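Local coordinates for formate dehydrogenase (Staphylococcus aureus, PDB 6TTB), which catalyses the NAD-dependent oxidation of formate to carbon dioxide, with reduction of NAD to NADH, at the interface of chains A and B. Coordinates in Å, arbitrary orientation; residue numbers count along the deposited sequence, not the author numbering. Chains: chain A/B, Formate dehydrogenase.

The interface of chains A and B. Residues chain A 156, 160, 185-187, 210; chain B 145, 149.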
# COMPACT_ATOMS: atom_id res chain seq x y z
N LEU A 156 0.57 -0.98 4.10
CA LEU A 156 0.68 -2.13 3.24
C LEU A 156 1.90 -1.99 2.33
O LEU A 156 2.72 -2.86 2.31
CB LEU A 156 -0.63 -2.27 2.46
CG LEU A 156 -1.83 -2.76 3.29
CD1 LEU A 156 -3.14 -2.46 2.60
CD2 LEU A 156 -1.73 -4.25 3.58
N ARG A 160 4.81 -4.67 2.85
CA ARG A 160 4.82 -5.69 1.83
C ARG A 160 5.97 -5.42 0.88
O ARG A 160 6.28 -6.26 0.03
CB ARG A 160 3.44 -5.82 1.16
CG ARG A 160 2.41 -6.41 2.09
CD ARG A 160 1.23 -7.01 1.38
NE ARG A 160 1.56 -8.14 0.53
CZ ARG A 160 1.54 -9.38 0.96
NH1 ARG A 160 1.28 -9.63 2.25
NH2 ARG A 160 1.77 -10.37 0.10
N GLU A 185 4.10 -9.84 5.95
CA GLU A 185 2.67 -9.73 6.10
C GLU A 185 2.37 -8.59 7.06
O GLU A 185 3.03 -8.44 8.08
CB GLU A 185 2.18 -11.04 6.69
CG GLU A 185 2.56 -12.21 5.84
CD GLU A 185 1.69 -13.41 6.08
OE1 GLU A 185 1.22 -13.97 5.08
OE2 GLU A 185 1.47 -13.76 7.26
N LEU A 186 1.29 -7.88 6.79
CA LEU A 186 0.82 -6.92 7.75
C LEU A 186 0.22 -7.67 8.95
O LEU A 186 0.18 -7.17 10.10
CB LEU A 186 -0.21 -6.04 7.07
CG LEU A 186 -0.89 -5.09 8.03
CD1 LEU A 186 0.15 -4.18 8.67
CD2 LEU A 186 -1.97 -4.27 7.35
N GLN A 187 -0.33 -8.85 8.68
CA GLN A 187 -1.06 -9.56 9.73
C GLN A 187 -0.10 -9.90 10.91
O GLN A 187 1.08 -10.17 10.71
CB GLN A 187 -1.70 -10.77 9.10
CG GLN A 187 -2.21 -11.77 10.10
CD GLN A 187 -2.34 -13.12 9.44
OE1 GLN A 187 -3.32 -13.80 9.62
NE2 GLN A 187 -1.39 -13.46 8.58
N PHE A 210 -7.44 -6.92 9.62
CA PHE A 210 -6.25 -7.46 8.97
C PHE A 210 -5.45 -8.26 9.97
O PHE A 210 -4.38 -8.78 9.63
CB PHE A 210 -5.34 -6.35 8.52
CG PHE A 210 -5.63 -5.81 7.16
CD1 PHE A 210 -5.06 -6.40 6.03
CD2 PHE A 210 -6.46 -4.72 7.00
CE1 PHE A 210 -5.35 -5.90 4.76
CE2 PHE A 210 -6.75 -4.21 5.74
CZ PHE A 210 -6.17 -4.78 4.62
N VAL B 145 -3.76 -15.21 3.61
CA VAL B 145 -3.91 -13.86 4.16
C VAL B 145 -3.01 -12.92 3.42
O VAL B 145 -3.43 -11.83 3.05
CB VAL B 145 -3.55 -13.81 5.66
CG1 VAL B 145 -3.33 -12.38 6.12
CG2 VAL B 145 -4.63 -14.49 6.50
N GLU B 149 -4.06 -9.48 1.50
CA GLU B 149 -3.48 -8.16 1.76
C GLU B 149 -2.96 -7.58 0.46
O GLU B 149 -3.25 -6.45 0.12
CB GLU B 149 -2.27 -8.29 2.68
CG GLU B 149 -2.60 -8.79 4.06
CD GLU B 149 -1.38 -8.86 4.95
OE1 GLU B 149 -0.18 -8.72 4.39
OE2 GLU B 149 -1.58 -9.05 6.20
O HOH W 1 -4.28 -9.24 6.95
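A:Phe210 and A:Leu156 meet the aliphatic stem of B:Glu149, and this contact forms the apolar centre of the patch. The edge of the phenyl ring faces the stem: CD1 of A:Phe210 lies 4.0 Å from the methylene CG of B:Glu149, which sits in the plane of the ring. The methyl CD2 of A:Leu156 approaches the neighbouring CB more loosely. A:Arg160 adds its own methylene CD near that CB, so the glutamate passes between hydrocarbon groups before its carboxylate is met. B:Val145, one helical turn before B:Glu149, sets its methyl CG1 against the terminal amide of A:Gln187, 3.5 Å from CD.

Next to this, CB of A:Leu186 packs 3.7 Å from the carboxylate carbon CD of B:Glu149. The glutamate chain runs extended beyond CG, which carries the carboxylate from helix 144-159 of chain B to the backbone of the A:Glu185 to A:Gln187 loop. There the amide N of A:Leu186 gives OE1 of B:Glu149 a nearly straight hydrogen bond (2.9 Å, 165° at H), while N of A:Gln187 makes a more bent hydrogen bond to the syn lone pair of OE2, at 2.8 Å. With both oxygens held by consecutive amides, rotation of the carboxylate should be restricted.

From the face of the carboxylate opposite to that amide of A:Leu186, NH1 of A:Arg160 forms a salt bridge with OE1 of B:Glu149 at 2.8 Å, meeting its anti side. The guanidinium and carboxylate planes stand 88° apart, which excludes a flat bidentate pairing. A bend at chi3 (64°) turns the arginine head towards this oxygen.

Water 1 extends the polar rim, linking OE2 of B:Glu149 to the backbone O of A:Phe210, 2.7 Å from the water.

Repeated by the two-fold axis, this lock of a helix-borne glutamate into a neighbouring loop probably helps hold together the dimer typical of formate dehydrogenases of this family.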